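Local structure of putative aldo/keto reductase (Salmonella enterica subsp. enterica serovar Typhimurium, 4R9O) at residues A166-T169 with L170-R174; L136-A139 with D140-A143; L283-Q286 with Q287-I291; T104-R107 with H108-S112. The protein probably acts as an NADP-dependent oxidoreductase of the aldo/keto reductase family, built on a TIM barrel. All blocks are in the same frame, centred on the assembly; numbering follows the deposited sequence.

Overall arrangement
All four contacts are helical turns on the outside of the barrel, partly buried, none in the core; contact 4 has two exposed touching residues, Arg107 and Leu111, contact 2 none. Contacts 1 and 2 touch, as do contacts 2 and 4, so helices 106-119, 139-151 and 165-173 pack in sequence; contact 3, on the C-terminal helix 285-296, lies about 34 to 44 Å from the others, centre to centre. Contact 1 falls within a helix and mixes buried apolar residues with a glutamine tied to a loop. Contacts 2, 3 and 4 are helix starts: an aspartate cap with crowded carboxylates, a capping box beside aromatic rings, and arginines over aliphatic tips. Every contact reaches a neighbouring subunit.

Contact 1. Residues A166-T169 with L170-R174; sequences AQFT and LLQSR
The Phe168 ring and the Gln172 amide stand one helical turn apart and meet obliquely, ring atom CE2 lying 4.4 Å from OE1 of Gln172. Val160, Gln201, Leu205, Leu179 and Ile207 also pack on the ring. Gln172 leaves the helix with CG trans to its own N (chi1 -179°) and then bends at chi2, which carries the amide to the following loop: OE1 accepts from Leu179 N and NE2 donates to Phe177 O, fixing its rotation from both ends. Beneath these side chains run ordinary alpha-helical bonds, such as Gln172 N to Phe168 O at 2.9 Å and Leu170 N to Ala166 O at 3.0 Å. Thr169 O receives Ser173 N at 3.0 Å, while the hydroxyl of Thr169 turns back to Pro165 O. Ser173 OG also bonds to Leu170 O, though at a doubtfully short 2.5 Å. Gln204 of a neighbouring subunit packs on Thr169, Leu170 and Ser173. This is the helix of the beta-alpha-beta unit formed by strand 155-161, helix 165-173 and strand 182-185; Leu171 presses on Val160 of the first strand and on Val142 of helix 139-151, and Leu170 meets Ala139 at the start of that helix and Met137 in the loop before it.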
# COMPACT_ATOMS: atom_id res chain seq x y z
N ALA C 166 -7.33 10.84 17.27
CA ALA C 166 -6.55 12.03 17.60
C ALA C 166 -7.36 13.31 17.31
O ALA C 166 -7.30 14.29 18.06
CB ALA C 166 -5.21 12.05 16.83
N GLN C 167 -8.12 13.31 16.23
CA GLN C 167 -9.01 14.45 15.96
C GLN C 167 -10.10 14.59 17.04
O GLN C 167 -10.45 15.70 17.46
CB GLN C 167 -9.64 14.32 14.57
CG GLN C 167 -8.62 14.58 13.45
CD GLN C 167 -9.00 13.88 12.17
OE1 GLN C 167 -8.33 14.03 11.13
NE2 GLN C 167 -10.06 13.09 12.22
N PHE C 168 -10.61 13.44 17.48
CA PHE C 168 -11.62 13.39 18.53
C PHE C 168 -11.04 13.96 19.84
O PHE C 168 -11.67 14.80 20.49
CB PHE C 168 -12.11 11.95 18.72
CG PHE C 168 -13.26 11.82 19.69
CD1 PHE C 168 -14.56 11.76 19.23
CD2 PHE C 168 -13.03 11.74 21.05
CE1 PHE C 168 -15.63 11.64 20.12
CE2 PHE C 168 -14.08 11.62 21.94
CZ PHE C 168 -15.38 11.57 21.48
N THR C 169 -9.84 13.53 20.20
CA THR C 169 -9.24 13.98 21.45
C THR C 169 -8.90 15.46 21.41
O THR C 169 -9.06 16.17 22.41
CB THR C 169 -7.99 13.16 21.74
OG1 THR C 169 -8.39 11.80 21.95
CG2 THR C 169 -7.29 13.68 22.98
N LEU C 170 -8.43 15.93 20.27
CA LEU C 170 -8.17 17.35 20.07
C LEU C 170 -9.40 18.19 20.39
O LEU C 170 -9.33 19.13 21.19
CB LEU C 170 -7.71 17.60 18.63
CG LEU C 170 -7.71 19.07 18.19
CD1 LEU C 170 -6.81 19.93 19.11
CD2 LEU C 170 -7.27 19.19 16.73
N LEU C 171 -10.53 17.87 19.76
CA LEU C 171 -11.72 18.68 19.95
C LEU C 171 -12.19 18.54 21.38
O LEU C 171 -12.53 19.54 22.02
CB LEU C 171 -12.83 18.30 18.96
CG LEU C 171 -14.09 19.16 19.00
CD1 LEU C 171 -13.79 20.66 18.94
CD2 LEU C 171 -15.02 18.78 17.85
N GLN C 172 -12.18 17.31 21.90
CA GLN C 172 -12.68 17.07 23.25
C GLN C 172 -11.93 17.88 24.30
O GLN C 172 -12.54 18.36 25.27
CB GLN C 172 -12.58 15.58 23.61
CG GLN C 172 -13.12 15.24 25.00
CD GLN C 172 -14.63 15.52 25.13
OE1 GLN C 172 -15.45 14.68 24.80
NE2 GLN C 172 -14.97 16.69 25.65
N SER C 173 -10.62 18.05 24.10
CA SER C 173 -9.79 18.78 25.06
C SER C 173 -10.30 20.19 25.32
O SER C 173 -10.09 20.74 26.40
CB SER C 173 -8.32 18.83 24.60
OG SER C 173 -8.16 19.56 23.39
N ARG C 174 -10.99 20.77 24.34
CA ARG C 174 -11.44 22.15 24.45
C ARG C 174 -12.83 22.29 25.07
O ARG C 174 -13.25 23.39 25.40
CB ARG C 174 -11.44 22.81 23.07
CG ARG C 174 -10.12 22.67 22.29
CD ARG C 174 -8.96 23.19 23.09
NE ARG C 174 -7.80 23.54 22.27
CZ ARG C 174 -6.59 22.99 22.40
NH1 ARG C 174 -6.38 22.06 23.33
NH2 ARG C 174 -5.59 23.39 21.63

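Contact 2. Residues L136-A139 with D140-A143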
# COMPACT_ATOMS: atom_id res chain seq x y z
N LEU C 136 -8.13 22.23 8.44
CA LEU C 136 -8.10 23.60 8.93
C LEU C 136 -8.87 23.78 10.25
O LEU C 136 -9.03 24.91 10.73
CB LEU C 136 -8.66 24.56 7.88
CG LEU C 136 -7.74 24.80 6.66
CD1 LEU C 136 -8.30 25.88 5.76
CD2 LEU C 136 -6.31 25.14 7.12
N MET C 137 -9.35 22.69 10.83
CA MET C 137 -10.10 22.79 12.08
C MET C 137 -9.28 23.37 13.23
O MET C 137 -8.26 22.81 13.64
CB MET C 137 -10.66 21.43 12.51
CG MET C 137 -11.47 21.56 13.80
SD MET C 137 -12.15 20.05 14.49
CE MET C 137 -10.73 19.32 15.30
N ASP C 138 -9.77 24.48 13.75
CA ASP C 138 -9.23 25.12 14.94
C ASP C 138 -10.17 24.80 16.10
O ASP C 138 -11.28 25.33 16.17
CB ASP C 138 -9.08 26.63 14.72
CG ASP C 138 -8.45 27.36 15.90
OD1 ASP C 138 -8.75 27.04 17.06
OD2 ASP C 138 -7.66 28.29 15.65
N ALA C 139 -9.74 23.91 16.99
CA ALA C 139 -10.63 23.36 18.01
C ALA C 139 -11.17 24.43 18.98
O ALA C 139 -12.29 24.31 19.46
CB ALA C 139 -9.91 22.27 18.79
N ASP C 140 -10.37 25.47 19.23
CA ASP C 140 -10.79 26.62 20.05
C ASP C 140 -11.99 27.33 19.44
O ASP C 140 -12.88 27.78 20.15
CB ASP C 140 -9.66 27.64 20.21
CG ASP C 140 -8.58 27.21 21.19
OD1 ASP C 140 -8.78 26.23 21.94
OD2 ASP C 140 -7.53 27.89 21.23
N ASP C 141 -11.97 27.45 18.12
CA ASP C 141 -13.02 28.11 17.38
C ASP C 141 -14.32 27.32 17.42
O ASP C 141 -15.40 27.88 17.63
CB ASP C 141 -12.59 28.34 15.94
CG ASP C 141 -11.60 29.47 15.79
OD1 ASP C 141 -11.39 30.23 16.78
OD2 ASP C 141 -11.05 29.61 14.69
N VAL C 142 -14.21 26.00 17.21
CA VAL C 142 -15.36 25.11 17.31
C VAL C 142 -15.93 25.16 18.72
O VAL C 142 -17.15 25.28 18.90
CB VAL C 142 -14.98 23.66 16.94
CG1 VAL C 142 -16.19 22.71 17.10
CG2 VAL C 142 -14.42 23.61 15.52
N ALA C 143 -15.06 25.10 19.73
CA ALA C 143 -15.48 25.19 21.12
C ALA C 143 -16.22 26.49 21.40
O ALA C 143 -17.22 26.48 22.10
CB ALA C 143 -14.28 25.07 22.06
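OD1 of Asp138 is approached by two backbone N-H groups at the start of helix 139-151, Asp140 N at 3.1 Å and Asp141 N at 3.4 Å, both weak bonds. Asp138 is the N-cap, and these are its capping bonds. Its main-chain oxygen does the firmer work: Val142 N reaches Asp138 O in the carbonyl plane, with an N-H...O angle of 163°, and Asp141 N adds a weak bond to the same oxygen. With CG swung opposite the backbone N (chi1 -177°), the cap carboxylate comes over the first turn, where Asp141 folds back against it. Their two carboxylates lie stacked, planes 17° apart, with CG of Asp138 3.8 Å from CG of Asp141. Such crowding of like charges would tend to favour protonation, although the helix N-terminus probably offsets part of the cost. Asp140 is turned to other partners: OD1 forms a salt bridge with Arg174, and OD2 another with Arg206 of a neighbouring subunit. On the apolar flank Met137, just before the cap, crosses Val142 at about a right angle, CG to CG2 4.0 Å; this pair, spanning the cap, fits a hydrophobic staple. Gln203 of the neighbouring subunit bonds to Met137 O and Ala139 N. The turn follows the loop after strand 125-130 and sits between two neighbouring helices: Ala139 and Ala143 pack on Arg174, which follows helix 165-173, while Val142 touches Ile109 of helix 106-119 and Met137 touches Thr104 just before it.

Contact 3. Residues L283-Q286 with Q287-I291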
# COMPACT_ATOMS: atom_id res chain seq x y z
N LEU C 283 -27.25 -13.76 16.97
CA LEU C 283 -26.06 -14.00 16.15
C LEU C 283 -24.94 -14.56 17.03
O LEU C 283 -24.50 -13.91 17.97
CB LEU C 283 -25.61 -12.71 15.46
CG LEU C 283 -24.70 -12.85 14.24
CD1 LEU C 283 -25.43 -13.50 13.08
CD2 LEU C 283 -24.16 -11.50 13.82
N THR C 284 -24.50 -15.79 16.74
CA THR C 284 -23.39 -16.39 17.47
C THR C 284 -22.05 -15.82 17.03
O THR C 284 -21.97 -15.11 16.02
CB THR C 284 -23.35 -17.91 17.29
OG1 THR C 284 -22.99 -18.20 15.93
CG2 THR C 284 -24.71 -18.53 17.60
N ARG C 285 -20.98 -16.15 17.75
CA ARG C 285 -19.65 -15.70 17.36
C ARG C 285 -19.24 -16.28 16.01
O ARG C 285 -18.78 -15.56 15.14
CB ARG C 285 -18.60 -16.05 18.43
CG ARG C 285 -18.39 -14.94 19.44
CD ARG C 285 -17.40 -15.29 20.51
NE ARG C 285 -17.16 -14.16 21.41
CZ ARG C 285 -16.21 -13.25 21.26
NH1 ARG C 285 -15.37 -13.31 20.22
NH2 ARG C 285 -16.08 -12.26 22.15
N GLN C 286 -19.45 -17.59 15.81
CA GLN C 286 -19.03 -18.22 14.57
C GLN C 286 -19.79 -17.65 13.38
O GLN C 286 -19.23 -17.51 12.30
CB GLN C 286 -19.19 -19.74 14.65
CG GLN C 286 -18.22 -20.38 15.62
CD GLN C 286 -18.22 -21.91 15.58
OE1 GLN C 286 -18.22 -22.56 16.62
NE2 GLN C 286 -18.20 -22.48 14.38
N GLN C 287 -21.06 -17.30 13.60
CA GLN C 287 -21.85 -16.67 12.55
C GLN C 287 -21.31 -15.28 12.26
O GLN C 287 -21.19 -14.91 11.10
CB GLN C 287 -23.33 -16.60 12.95
CG GLN C 287 -24.04 -17.94 12.84
CD GLN C 287 -25.43 -17.92 13.46
OE1 GLN C 287 -25.72 -17.11 14.35
NE2 GLN C 287 -26.30 -18.81 12.99
N TRP C 288 -20.95 -14.54 13.30
CA TRP C 288 -20.38 -13.21 13.12
C TRP C 288 -19.08 -13.31 12.34
O TRP C 288 -18.82 -12.52 11.44
CB TRP C 288 -20.14 -12.52 14.48
CG TRP C 288 -19.76 -11.06 14.36
CD1 TRP C 288 -20.60 -9.99 14.41
CD2 TRP C 288 -18.44 -10.52 14.16
NE1 TRP C 288 -19.90 -8.82 14.25
CE2 TRP C 288 -18.56 -9.12 14.11
CE3 TRP C 288 -17.17 -11.09 14.04
CZ2 TRP C 288 -17.47 -8.27 13.92
CZ3 TRP C 288 -16.08 -10.25 13.86
CH2 TRP C 288 -16.23 -8.85 13.80
N PHE C 289 -18.26 -14.30 12.68
CA PHE C 289 -16.95 -14.42 12.05
C PHE C 289 -17.06 -14.96 10.63
O PHE C 289 -16.29 -14.56 9.74
CB PHE C 289 -16.03 -15.27 12.91
CG PHE C 289 -15.36 -14.48 14.02
CD1 PHE C 289 -14.27 -13.69 13.75
CD2 PHE C 289 -15.86 -14.51 15.31
CE1 PHE C 289 -13.66 -12.94 14.75
CE2 PHE C 289 -15.25 -13.78 16.32
CZ PHE C 289 -14.16 -12.99 16.04
N ARG C 290 -18.03 -15.84 10.41
CA ARG C 290 -18.33 -16.34 9.07
C ARG C 290 -18.74 -15.20 8.15
O ARG C 290 -18.33 -15.14 6.99
CB ARG C 290 -19.45 -17.38 9.11
CG ARG C 290 -19.00 -18.78 8.80
CD ARG C 290 -20.20 -19.63 8.38
NE ARG C 290 -21.17 -19.76 9.46
CZ ARG C 290 -22.42 -20.20 9.31
NH1 ARG C 290 -23.22 -20.28 10.36
NH2 ARG C 290 -22.86 -20.56 8.11
N ILE C 291 -19.58 -14.31 8.66
CA ILE C 291 -19.94 -13.08 7.96
C ILE C 291 -18.73 -12.22 7.63
O ILE C 291 -18.54 -11.82 6.48
CB ILE C 291 -20.92 -12.23 8.77
CG1 ILE C 291 -22.24 -12.97 8.88
CG2 ILE C 291 -21.18 -10.91 8.06
CD1 ILE C 291 -22.76 -13.26 7.54
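Thr284 and Gln287 cross at the N-terminus of helix 285-296 as a capping box, each side chain bonding to the other's backbone. Thr284 OG1, placed between its own N and carbonyl carbon (chi1 69°), accepts from Gln287 N at 3.2 Å. In return Gln287, extended beyond CG, brings OE1 within 3.0 Å of Thr284 N, a nearly straight bond of 171°, and the threonine hydroxyl adds a weak bond to the same oxygen. The far end of the amide is held too, NE2 donating to Glu239 of helix 227-240, which also forms a salt bridge with Arg290. Leu283 crosses both Gln287 and Trp288 obliquely, one branch on each: CD1 lies 3.7 Å from Gln287 CB, and CD2 meets the indole edge of Trp288 at CD1, 3.9 Å away. Leu283 and Trp288 flank the cap as a hydrophobic staple. The indole stacks on Trp252 and bonds through NE1 to the backbone oxygen of that residue. Its other edge is directed at Phe289, with Trp288 CE3 sitting 3.7 Å above the centre of the phenyl ring. Arg285 runs alongside Phe289 in the same direction, guanidinium and ring planes 23° apart and NH1 3.9 Å from CE2; its NH1 continues to a salt bridge with Asp134 of a neighbouring subunit. At the phenyl edge, near the ring plane, Phe289 CD2 comes to 3.1 Å from Arg285 O.

Contact 4. Residues T104-R107 with H108-S112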
# COMPACT_ATOMS: atom_id res chain seq x y z
N THR C 104 -15.15 25.12 9.01
CA THR C 104 -15.40 24.86 10.42
C THR C 104 -15.08 26.06 11.31
O THR C 104 -14.82 25.91 12.50
CB THR C 104 -14.59 23.63 10.92
OG1 THR C 104 -13.20 23.79 10.60
CG2 THR C 104 -15.12 22.35 10.28
N ASP C 105 -15.12 27.25 10.72
CA ASP C 105 -14.94 28.48 11.48
C ASP C 105 -16.13 28.71 12.43
O ASP C 105 -17.23 28.20 12.21
CB ASP C 105 -14.77 29.67 10.53
CG ASP C 105 -13.62 29.46 9.55
OD1 ASP C 105 -12.51 29.07 9.99
OD2 ASP C 105 -13.82 29.66 8.33
N ARG C 106 -15.88 29.48 13.48
CA ARG C 106 -16.87 29.77 14.52
C ARG C 106 -18.20 30.35 13.98
O ARG C 106 -19.28 29.89 14.36
CB ARG C 106 -16.28 30.74 15.54
CG ARG C 106 -17.14 30.99 16.77
CD ARG C 106 -16.84 32.36 17.38
NE ARG C 106 -17.47 33.42 16.60
CZ ARG C 106 -18.59 34.05 16.95
NH1 ARG C 106 -19.21 33.74 18.09
NH2 ARG C 106 -19.09 35.00 16.17
N ARG C 107 -18.12 31.35 13.12
CA ARG C 107 -19.35 32.03 12.70
C ARG C 107 -20.16 31.14 11.74
O ARG C 107 -21.40 31.12 11.80
CB ARG C 107 -19.05 33.40 12.09
CG ARG C 107 -20.31 34.11 11.61
CD ARG C 107 -20.11 35.55 11.13
NE ARG C 107 -21.01 35.86 10.01
CZ ARG C 107 -21.87 36.87 9.99
NH1 ARG C 107 -22.65 37.06 8.93
NH2 ARG C 107 -21.98 37.68 11.03
N HIS C 108 -19.49 30.38 10.89
CA HIS C 108 -20.18 29.43 10.02
C HIS C 108 -20.93 28.34 10.80
O HIS C 108 -22.04 27.96 10.45
CB HIS C 108 -19.20 28.78 9.04
CG HIS C 108 -19.83 27.73 8.17
ND1 HIS C 108 -20.58 28.04 7.06
CD2 HIS C 108 -19.84 26.38 8.27
CE1 HIS C 108 -21.02 26.93 6.50
NE2 HIS C 108 -20.58 25.91 7.21
N ILE C 109 -20.30 27.84 11.86
CA ILE C 109 -20.95 26.83 12.68
C ILE C 109 -22.21 27.41 13.31
O ILE C 109 -23.29 26.80 13.28
CB ILE C 109 -19.99 26.30 13.78
CG1 ILE C 109 -18.82 25.55 13.11
CG2 ILE C 109 -20.75 25.41 14.75
CD1 ILE C 109 -17.65 25.15 14.07
N ILE C 110 -22.09 28.62 13.85
CA ILE C 110 -23.22 29.28 14.48
C ILE C 110 -24.33 29.55 13.46
O ILE C 110 -25.49 29.25 13.71
CB ILE C 110 -22.80 30.59 15.16
CG1 ILE C 110 -21.85 30.28 16.33
CG2 ILE C 110 -24.02 31.39 15.61
CD1 ILE C 110 -21.41 31.50 17.10
N LEU C 111 -23.95 30.09 12.30
CA LEU C 111 -24.93 30.43 11.28
C LEU C 111 -25.57 29.18 10.68
O LEU C 111 -26.76 29.19 10.36
CB LEU C 111 -24.29 31.28 10.18
CG LEU C 111 -23.86 32.70 10.60
CD1 LEU C 111 -23.29 33.47 9.41
CD2 LEU C 111 -24.99 33.49 11.28
N SER C 112 -24.80 28.10 10.55
CA SER C 112 -25.35 26.83 10.07
C SER C 112 -26.42 26.25 11.01
O SER C 112 -27.48 25.83 10.57
CB SER C 112 -24.24 25.80 9.89
OG SER C 112 -23.37 26.21 8.86
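Arg106 and Arg107 each lie across the residue four positions on, Ile110 and Leu111, in the opening turns of helix 106-119, one of the outer helices of the TIM barrel. Both arginines lay a guanidinium face against an aliphatic side chain. Ile110 CD1 sits over one face of the Arg106 guanidinium, 3.3 Å from NH1, after a bend at chi3 (77°) has folded the arginine over it. Leu111 CG lies over one face of the Arg107 guanidinium, and Leu111 CD1 is 3.4 Å from Arg107 NE. Ile109 instead turns inward toward Cys87 and Ile130 of the barrel strands, its CD1 lying 3.3 Å from Thr104 O. Among the charged groups, Asp105 occupies the N-cap position without making a capping bond; OD2 forms a salt bridge with Arg285 of a neighbouring subunit. Thr104 OG1 bonds to Asp134 of its own chain. The backbone bonds are regular, with Ile109 N to Asp105 O at 3.1 Å and Leu111 N to Arg107 O at 2.8 Å. The last group is polar and centres on His108: its carbonyl oxygen takes two donors of Ser112 from opposite faces of its plane, N at 2.8 Å and OG at 2.7 Å. The same Ser112 OG stands 3.2 Å above the His108 imidazole plane, offset toward the rim.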